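Long-range contacts in RabGDI protein (Plasmodium falciparum 3D7, PDB 3P1W), which probably acts as a GDP-dissociation inhibitor of Rab GTPases in vesicular protein transport: residues V306-S311 / I427-S432; N318-I323 / D414-T419; V125-K130 / S153-L158. All blocks are in the same frame, centred on the assembly; numbering follows the deposited sequence.

Contact 1: residues V306-S311 / I427-S432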
loop_
_atom_site.group_PDB
_atom_site.type_symbol
_atom_site.label_atom_id
_atom_site.label_comp_id
_atom_site.label_asym_id
_atom_site.label_seq_id
_atom_site.Cartn_x
_atom_site.Cartn_y
_atom_site.Cartn_z
ATOM N N VAL A 306 -19.702 -13.161 -5.892
ATOM C CA VAL A 306 -18.465 -13.634 -5.319
ATOM C C VAL A 306 -17.428 -12.497 -5.389
ATOM O O VAL A 306 -17.396 -11.744 -6.358
ATOM C CB VAL A 306 -17.924 -14.867 -6.087
ATOM C CG1 VAL A 306 -16.469 -15.191 -5.710
ATOM C CG2 VAL A 306 -18.793 -16.086 -5.851
ATOM N N ILE A 307 -16.608 -12.379 -4.349
ATOM C CA ILE A 307 -15.392 -11.521 -4.398
ATOM C C ILE A 307 -14.241 -12.439 -4.153
ATOM O O ILE A 307 -14.276 -13.234 -3.211
ATOM C CB ILE A 307 -15.423 -10.412 -3.333
ATOM C CG1 ILE A 307 -16.594 -9.463 -3.556
ATOM C CG2 ILE A 307 -14.092 -9.602 -3.340
ATOM C CD1 ILE A 307 -16.957 -8.655 -2.279
ATOM N N CYS A 308 -13.199 -12.370 -4.982
ATOM C CA CYS A 308 -12.069 -13.233 -4.757
ATOM C C CYS A 308 -10.800 -12.634 -5.300
ATOM O O CYS A 308 -10.839 -11.714 -6.097
ATOM C CB CYS A 308 -12.313 -14.595 -5.398
ATOM S SG CYS A 308 -12.468 -14.609 -7.195
ATOM N N ASP A 309 -9.679 -13.173 -4.859
ATOM C CA ASP A 309 -8.392 -12.781 -5.446
ATOM C C ASP A 309 -8.111 -13.607 -6.715
ATOM O O ASP A 309 -8.808 -14.594 -6.983
ATOM C CB ASP A 309 -7.295 -12.835 -4.389
ATOM C CG ASP A 309 -6.879 -14.226 -4.011
ATOM O OD1 ASP A 309 -6.205 -14.904 -4.812
ATOM O OD2 ASP A 309 -7.136 -14.594 -2.860
ATOM N N PRO A 310 -7.101 -13.216 -7.506
ATOM C CA PRO A 310 -6.869 -13.857 -8.779
ATOM C C PRO A 310 -6.587 -15.366 -8.706
ATOM O O PRO A 310 -6.883 -16.094 -9.670
ATOM C CB PRO A 310 -5.666 -13.065 -9.361
ATOM C CG PRO A 310 -5.796 -11.735 -8.777
ATOM C CD PRO A 310 -6.235 -12.025 -7.334
ATOM N N SER A 311 -6.090 -15.851 -7.579
ATOM C CA SER A 311 -5.762 -17.264 -7.458
ATOM C C SER A 311 -6.979 -18.168 -7.532
ATOM O O SER A 311 -6.817 -19.370 -7.786
ATOM C CB SER A 311 -4.984 -17.580 -6.172
ATOM O OG SER A 311 -5.767 -17.500 -5.021
ATOM N N ILE A 427 -18.741 -12.217 -10.531
ATOM C CA ILE A 427 -17.521 -12.646 -9.867
ATOM C C ILE A 427 -16.553 -11.463 -9.961
ATOM O O ILE A 427 -16.052 -11.152 -11.054
ATOM C CB ILE A 427 -16.906 -13.899 -10.497
ATOM C CG1 ILE A 427 -17.900 -15.075 -10.436
ATOM C CG2 ILE A 427 -15.609 -14.294 -9.767
ATOM C CD1 ILE A 427 -17.464 -16.266 -11.236
ATOM N N PHE A 428 -16.361 -10.790 -8.825
ATOM C CA PHE A 428 -15.558 -9.559 -8.752
ATOM C C PHE A 428 -14.203 -9.957 -8.243
ATOM O O PHE A 428 -14.113 -10.500 -7.139
ATOM C CB PHE A 428 -16.190 -8.558 -7.779
ATOM C CG PHE A 428 -17.511 -8.020 -8.243
ATOM C CD1 PHE A 428 -17.593 -6.775 -8.838
ATOM C CD2 PHE A 428 -18.668 -8.788 -8.130
ATOM C CE1 PHE A 428 -18.812 -6.287 -9.287
ATOM C CE2 PHE A 428 -19.905 -8.308 -8.592
ATOM C CZ PHE A 428 -19.967 -7.047 -9.169
ATOM N N VAL A 429 -13.172 -9.702 -9.044
ATOM C CA VAL A 429 -11.814 -10.144 -8.746
ATOM C C VAL A 429 -10.950 -8.954 -8.318
ATOM O O VAL A 429 -10.893 -7.946 -9.007
ATOM C CB VAL A 429 -11.162 -10.877 -9.944
ATOM C CG1 VAL A 429 -9.809 -11.414 -9.564
ATOM C CG2 VAL A 429 -12.061 -12.077 -10.409
ATOM N N THR A 430 -10.319 -9.069 -7.161
ATOM C CA THR A 430 -9.365 -8.032 -6.696
ATOM C C THR A 430 -8.085 -8.084 -7.537
ATOM O O THR A 430 -7.637 -9.158 -7.949
ATOM C CB THR A 430 -9.039 -8.163 -5.207
ATOM O OG1 THR A 430 -8.548 -9.471 -4.910
ATOM C CG2 THR A 430 -10.269 -7.841 -4.338
ATOM N N SER A 431 -7.504 -6.920 -7.793
ATOM C CA SER A 431 -6.201 -6.850 -8.453
ATOM C C SER A 431 -5.079 -7.294 -7.514
ATOM O O SER A 431 -5.193 -7.249 -6.276
ATOM C CB SER A 431 -5.957 -5.425 -9.006
ATOM O OG SER A 431 -5.829 -4.496 -7.946
ATOM N N SER A 432 -3.965 -7.714 -8.085
ATOM C CA SER A 432 -2.813 -8.062 -7.279
ATOM C C SER A 432 -2.272 -6.799 -6.619
ATOM O O SER A 432 -2.441 -5.714 -7.166
ATOM C CB SER A 432 -1.725 -8.674 -8.137
ATOM O OG SER A 432 -2.246 -9.735 -8.918
#

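Contact 2: residues N318-I323 / D414-T419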
loop_
_atom_site.group_PDB
_atom_site.type_symbol
_atom_site.label_atom_id
_atom_site.label_comp_id
_atom_site.label_asym_id
_atom_site.label_seq_id
_atom_site.Cartn_x
_atom_site.Cartn_y
_atom_site.Cartn_z
ATOM N N ASN A 318 -11.281 -15.263 -19.295
ATOM C CA ASN A 318 -11.466 -13.820 -19.397
ATOM C C ASN A 318 -11.876 -13.157 -18.077
ATOM O O ASN A 318 -12.800 -12.329 -18.020
ATOM C CB ASN A 318 -12.471 -13.505 -20.507
ATOM C CG ASN A 318 -12.372 -12.074 -20.984
ATOM O OD1 ASN A 318 -11.304 -11.456 -20.909
ATOM N ND2 ASN A 318 -13.479 -11.531 -21.458
ATOM N N LYS A 319 -11.184 -13.529 -17.007
ATOM C CA LYS A 319 -11.408 -12.945 -15.681
ATOM C C LYS A 319 -10.283 -12.005 -15.291
ATOM O O LYS A 319 -10.539 -10.947 -14.728
ATOM C CB LYS A 319 -11.508 -14.014 -14.603
ATOM C CG LYS A 319 -12.760 -14.896 -14.659
ATOM C CD LYS A 319 -14.054 -14.092 -14.735
ATOM C CE LYS A 319 -14.331 -13.257 -13.503
ATOM N NZ LYS A 319 -15.576 -12.458 -13.621
ATOM N N ILE A 320 -9.055 -12.403 -15.584
ATOM C CA ILE A 320 -7.888 -11.598 -15.225
ATOM C C ILE A 320 -6.918 -11.489 -16.385
ATOM O O ILE A 320 -6.887 -12.341 -17.283
ATOM C CB ILE A 320 -7.139 -12.165 -13.996
ATOM C CG1 ILE A 320 -6.761 -13.630 -14.218
ATOM C CG2 ILE A 320 -8.000 -11.998 -12.735
ATOM C CD1 ILE A 320 -6.147 -14.290 -13.005
ATOM N N LYS A 321 -6.121 -10.429 -16.335
ATOM C CA LYS A 321 -5.104 -10.161 -17.330
ATOM C C LYS A 321 -3.821 -9.878 -16.564
ATOM O O LYS A 321 -3.842 -9.091 -15.642
ATOM C CB LYS A 321 -5.538 -8.934 -18.099
ATOM C CG LYS A 321 -4.545 -8.276 -19.045
ATOM C CD LYS A 321 -5.271 -7.182 -19.860
ATOM C CE LYS A 321 -5.731 -5.975 -18.986
ATOM N NZ LYS A 321 -6.748 -5.099 -19.691
ATOM N N LYS A 322 -2.729 -10.537 -16.939
ATOM C CA LYS A 322 -1.427 -10.262 -16.364
ATOM C C LYS A 322 -0.858 -8.977 -16.978
ATOM O O LYS A 322 -0.801 -8.821 -18.218
ATOM C CB LYS A 322 -0.497 -11.465 -16.554
ATOM C CG LYS A 322 0.924 -11.281 -16.008
ATOM C CD LYS A 322 1.795 -12.528 -16.226
ATOM C CE LYS A 322 3.314 -12.206 -16.166
ATOM N NZ LYS A 322 4.202 -13.430 -15.842
ATOM N N ILE A 323 -0.457 -8.036 -16.124
ATOM C CA ILE A 323 0.105 -6.761 -16.600
ATOM C C ILE A 323 1.591 -6.593 -16.329
ATOM O O ILE A 323 2.176 -5.556 -16.705
ATOM C CB ILE A 323 -0.637 -5.524 -16.030
ATOM C CG1 ILE A 323 -0.547 -5.432 -14.489
ATOM C CG2 ILE A 323 -2.070 -5.514 -16.507
ATOM C CD1 ILE A 323 -1.074 -4.091 -13.905
ATOM N N ASP A 414 3.370 -12.459 -10.092
ATOM C CA ASP A 414 2.653 -11.926 -11.237
ATOM C C ASP A 414 1.625 -10.903 -10.767
ATOM O O ASP A 414 1.025 -11.050 -9.701
ATOM C CB ASP A 414 1.962 -13.045 -12.045
ATOM C CG ASP A 414 2.934 -13.996 -12.713
ATOM O OD1 ASP A 414 4.050 -13.620 -13.110
ATOM O OD2 ASP A 414 2.555 -15.170 -12.849
ATOM N N LEU A 415 1.462 -9.845 -11.544
ATOM C CA LEU A 415 0.466 -8.806 -11.304
ATOM C C LEU A 415 -0.693 -8.987 -12.262
ATOM O O LEU A 415 -0.503 -8.952 -13.494
ATOM C CB LEU A 415 1.055 -7.407 -11.529
ATOM C CG LEU A 415 2.168 -6.953 -10.584
ATOM C CD1 LEU A 415 2.812 -5.630 -11.061
ATOM C CD2 LEU A 415 1.626 -6.837 -9.138
ATOM N N TYR A 416 -1.882 -9.205 -11.678
ATOM C CA TYR A 416 -3.130 -9.297 -12.397
ATOM C C TYR A 416 -4.047 -8.129 -12.103
ATOM O O TYR A 416 -4.053 -7.559 -10.993
ATOM C CB TYR A 416 -3.883 -10.564 -12.019
ATOM C CG TYR A 416 -3.175 -11.799 -12.437
ATOM C CD1 TYR A 416 -3.202 -12.218 -13.773
ATOM C CD2 TYR A 416 -2.479 -12.572 -11.512
ATOM C CE1 TYR A 416 -2.566 -13.396 -14.167
ATOM C CE2 TYR A 416 -1.803 -13.726 -11.907
ATOM C CZ TYR A 416 -1.869 -14.135 -13.237
ATOM O OH TYR A 416 -1.223 -15.298 -13.644
ATOM N N VAL A 417 -4.802 -7.772 -13.122
ATOM C CA VAL A 417 -5.958 -6.929 -12.964
ATOM C C VAL A 417 -7.170 -7.658 -13.515
ATOM O O VAL A 417 -7.047 -8.599 -14.280
ATOM C CB VAL A 417 -5.779 -5.560 -13.665
ATOM C CG1 VAL A 417 -4.570 -4.755 -13.064
ATOM C CG2 VAL A 417 -5.658 -5.698 -15.197
ATOM N N SER A 418 -8.346 -7.207 -13.130
ATOM C CA SER A 418 -9.573 -7.810 -13.605
ATOM C C SER A 418 -9.829 -7.330 -15.030
ATOM O O SER A 418 -9.414 -6.249 -15.391
ATOM C CB SER A 418 -10.712 -7.407 -12.689
ATOM O OG SER A 418 -10.924 -6.009 -12.795
ATOM N N THR A 419 -10.494 -8.133 -15.853
ATOM C CA THR A 419 -10.765 -7.735 -17.248
ATOM C C THR A 419 -11.999 -6.833 -17.421
ATOM O O THR A 419 -12.196 -6.269 -18.489
ATOM C CB THR A 419 -10.946 -8.949 -18.146
ATOM O OG1 THR A 419 -11.922 -9.806 -17.568
ATOM C CG2 THR A 419 -9.630 -9.702 -18.314
#

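Contact 3: residues V125-K130 / S153-L158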
loop_
_atom_site.group_PDB
_atom_site.type_symbol
_atom_site.label_atom_id
_atom_site.label_comp_id
_atom_site.label_asym_id
_atom_site.label_seq_id
_atom_site.Cartn_x
_atom_site.Cartn_y
_atom_site.Cartn_z
ATOM N N VAL A 125 12.785 10.705 0.520
ATOM C CA VAL A 125 12.744 10.627 -0.922
ATOM C C VAL A 125 14.182 10.594 -1.466
ATOM O O VAL A 125 15.090 11.215 -0.898
ATOM C CB VAL A 125 11.934 11.782 -1.515
ATOM C CG1 VAL A 125 12.576 13.175 -1.181
ATOM C CG2 VAL A 125 11.716 11.592 -3.037
ATOM N N TYR A 126 14.377 9.865 -2.564
ATOM C CA TYR A 126 15.710 9.747 -3.194
ATOM C C TYR A 126 15.928 10.871 -4.201
ATOM O O TYR A 126 15.099 11.102 -5.087
ATOM C CB TYR A 126 15.748 8.402 -3.893
ATOM C CG TYR A 126 17.064 7.910 -4.418
ATOM C CD1 TYR A 126 17.661 6.798 -3.857
ATOM C CD2 TYR A 126 17.640 8.465 -5.555
ATOM C CE1 TYR A 126 18.821 6.280 -4.377
ATOM C CE2 TYR A 126 18.796 7.946 -6.084
ATOM C CZ TYR A 126 19.376 6.847 -5.471
ATOM O OH TYR A 126 20.530 6.323 -5.965
ATOM N N GLN A 127 17.047 11.581 -4.042
ATOM C CA GLN A 127 17.514 12.569 -4.984
ATOM C C GLN A 127 19.057 12.555 -4.851
ATOM O O GLN A 127 19.616 12.990 -3.843
ATOM C CB GLN A 127 16.948 13.973 -4.676
ATOM C CG GLN A 127 17.322 14.999 -5.749
ATOM C CD GLN A 127 17.386 16.437 -5.257
ATOM O OE1 GLN A 127 18.477 17.008 -5.098
ATOM N NE2 GLN A 127 16.221 17.040 -5.034
ATOM N N HIS A 128 19.716 11.978 -5.841
ATOM C CA HIS A 128 21.160 11.850 -5.801
ATOM C C HIS A 128 21.817 13.234 -5.932
ATOM O O HIS A 128 21.479 14.023 -6.821
ATOM C CB HIS A 128 21.638 10.957 -6.911
ATOM C CG HIS A 128 23.108 10.664 -6.860
ATOM N ND1 HIS A 128 23.925 10.780 -7.958
ATOM C CD2 HIS A 128 23.905 10.267 -5.837
ATOM C CE1 HIS A 128 25.161 10.442 -7.625
ATOM N NE2 HIS A 128 25.170 10.112 -6.345
ATOM N N GLN A 129 22.731 13.507 -5.019
ATOM C CA GLN A 129 23.533 14.719 -5.076
ATOM C C GLN A 129 24.981 14.277 -5.111
ATOM O O GLN A 129 25.450 13.554 -4.224
ATOM C CB GLN A 129 23.234 15.578 -3.859
ATOM C CG GLN A 129 21.759 16.036 -3.833
ATOM C CD GLN A 129 21.376 16.761 -2.563
ATOM O OE1 GLN A 129 22.152 16.822 -1.603
ATOM N NE2 GLN A 129 20.177 17.334 -2.556
ATOM N N LYS A 130 25.687 14.687 -6.157
ATOM C CA LYS A 130 27.088 14.286 -6.321
ATOM C C LYS A 130 27.996 14.925 -5.266
ATOM O O LYS A 130 27.728 16.017 -4.801
ATOM C CB LYS A 130 27.562 14.651 -7.728
ATOM C CG LYS A 130 26.856 13.839 -8.814
ATOM C CD LYS A 130 27.465 14.107 -10.206
ATOM C CE LYS A 130 27.086 12.994 -11.208
ATOM N NZ LYS A 130 28.029 12.964 -12.376
ATOM N N SER A 153 15.121 22.721 3.466
ATOM C CA SER A 153 15.267 21.376 2.882
ATOM C C SER A 153 16.512 21.208 2.029
ATOM O O SER A 153 16.682 21.936 1.061
ATOM C CB SER A 153 14.072 21.019 2.019
ATOM O OG SER A 153 14.290 19.728 1.479
ATOM N N PRO A 154 17.344 20.187 2.326
ATOM C CA PRO A 154 18.511 19.875 1.476
ATOM C C PRO A 154 18.154 19.434 0.044
ATOM O O PRO A 154 19.028 19.335 -0.823
ATOM C CB PRO A 154 19.205 18.746 2.235
ATOM C CG PRO A 154 18.108 18.104 3.037
ATOM C CD PRO A 154 17.213 19.233 3.444
ATOM N N LEU A 155 16.872 19.201 -0.210
ATOM C CA LEU A 155 16.404 18.889 -1.554
ATOM C C LEU A 155 16.390 20.086 -2.492
ATOM O O LEU A 155 16.259 19.927 -3.707
ATOM C CB LEU A 155 14.985 18.302 -1.487
ATOM C CG LEU A 155 14.789 16.909 -0.907
ATOM C CD1 LEU A 155 13.311 16.700 -0.522
ATOM C CD2 LEU A 155 15.216 15.860 -1.918
ATOM N N LEU A 156 16.524 21.290 -1.936
ATOM C CA LEU A 156 16.270 22.509 -2.681
ATOM C C LEU A 156 17.466 23.457 -2.553
ATOM O O LEU A 156 18.024 23.591 -1.484
ATOM C CB LEU A 156 15.022 23.180 -2.103
ATOM C CG LEU A 156 13.751 22.326 -2.003
ATOM C CD1 LEU A 156 12.704 23.020 -1.137
ATOM C CD2 LEU A 156 13.219 22.019 -3.380
ATOM N N SER A 157 17.848 24.096 -3.645
ATOM C CA SER A 157 18.827 25.199 -3.583
ATOM C C SER A 157 18.328 26.322 -2.676
ATOM O O SER A 157 17.127 26.437 -2.441
ATOM C CB SER A 157 18.999 25.776 -4.974
ATOM O OG SER A 157 17.858 26.565 -5.311
ATOM N N LEU A 158 19.236 27.206 -2.246
ATOM C CA LEU A 158 18.907 28.272 -1.296
ATOM C C LEU A 158 17.672 29.074 -1.707
ATOM O O LEU A 158 16.850 29.414 -0.866
ATOM C CB LEU A 158 20.101 29.229 -1.125
ATOM C CG LEU A 158 20.099 30.083 0.147
ATOM C CD1 LEU A 158 20.167 29.202 1.385
ATOM C CD2 LEU A 158 21.259 31.085 0.134
#

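Contact 1: residues V306-S311 / I427-S432
F428 and its parallel neighbours V306 and C308 give a worked example of how one residue can knit two strands through both of its backbone polar groups. F428 N donates to V306 O at 2.8 Å in an almost straight bond (174°). F428 O accepts from C308 N, and T430 N closes the ladder on C308 O at 2.9 Å. Two CA-H...O contacts fill the intervals, among them I307 CA to F428 O at 3.2 Å.

Apolar contacts divide between the faces. On the face of V306, C308, I427 and V429, the sulphur of C308, placed between its own N and carbonyl carbon (chi1 64°), touches the CG2 methyls of I427 and V429, each 4.1 Å from SG. On the other face I307 CG1 meets F428 CB, while the F428 ring turns its edge to V306 O; L453 of helix 440-454 packs against both side chains.

Beyond this ladder the segments touch by packing alone: T430 OG1 on D309 CA, P310 CG on V429 CG1 at 4.1 Å, and P310 CD 3.3 Å from T430 O. S311 N donates to D309 OD1, an Asx turn; S311 OG adds a bond to that oxygen and also meets R51. Three backbone bonds set the parallel register, T430 OG1 ties its segment to E32 of helix 30-41, and T430 O is buried with no partner in the model.

Contact 2: residues N318-I323 / D414-T419
T419 grips the start of segment 318-323 with two donors: OG1 donates a hydrogen bond to N318 O at 2.7 Å, and the backbone N reaches K319 O at 3.0 Å. Both donors stand above the plane of the carbonyl they meet. Further along, K321 and V417 form a hydrogen-bonded pair that satisfies N and O of both residues, with K321 N 2.9 Å from V417 O. I323 N then donates to L415 O at 2.8 Å, in a bond of 164° at the hydrogen.

Two of the lysines find acidic partners: K322 with D414, K319 with D425. K322 CG is anti to the backbone N (chi1 179°) and the chain beyond it is extended; NZ meets D414 OD1 from above the carboxylate plane, a salt bridge of 2.7 Å. That oxygen is shared with Q325 NE2. K319 NZ also donates to I427 O.

On the face of the sheet that carries Y416 and K322, I320 CD1 sits over the Y416 ring, 3.9 Å from its centroid, a CH-pi contact, and K322 CB approaches Y416 CE1. I323 CD1 meets V417 CG1 at 3.7 Å, on the side where V417 lies with K321.

The pair belongs to the sheet in which strand 320-333 pairs antiparallel with both 405-418 and 378-385. At this end I320 leans on V429 of strand 427-429 and on P310, while Y416 N is hydrogen-bonded to S432 OG.

Contact 3: residues V125-K130 / S153-L158
Q129 NE2 is held by two oxygens, and the arrangement illustrates how two glutamine amides can bond to the carbonyls of a turn. Its bond to P154 O is 2.9 Å long and comes in tilted from that carbonyl plane. The second, from the same Q129 NE2 to Q127 OE1, is 3.1 Å and almost straight (175°); it lies in the plane of the Q129 amide but meets the Q127 amide from above its plane.

Q127 passes the chain of bonds on. With CG anti to the backbone N (chi1 -174°) and the chain extended beyond it, its NE2 reaches L155 O at 3.2 Å, in the carbonyl plane and on a lone pair. Its amide thus accepts at one end and donates at the other, which fixes the rotation of the group, and two successive carbonyls of the turn are each met by one glutamine.

The apolar part belongs to L155. CD1 touches V125 CG1 at 3.7 Å, and CD2 lies 3.8 Å from Q127 CB, packing also against the Q127 amide. F208 of helix 203-213 and H141 of strand 138-142 also pack on L155.

The turn has its own bonds: L155 N donates to S153 OG at 3.1 Å, and L156 N to S153 O. S157 then caps helix 158-173 through E160 N. Residues S153 to L156 form a type I beta turn, with an ST turn at S153, joining helices 147-151 and 158-173 and docked through its carbonyls on side chains of strand 117-129.

Overall arrangement
Read from the N terminus, the chain first closes contact 3, a short loop in which strand 117-129 is met by the turn before helix 158-173. That loop is complete before the others open. Contact 1 then begins at strand 305-308 and contact 2 at strand 320-333; contact 2 closes first, on strand 405-418, so it is nested inside the loop that contact 1 closes on strand 427-429. The two touch, their centres 10 Å apart, and join the sheet of strand 20-26 to the sheet of strand 320-333. Contact 3 reaches this second sheet too, but its centre lies 38 Å from that of contact 2.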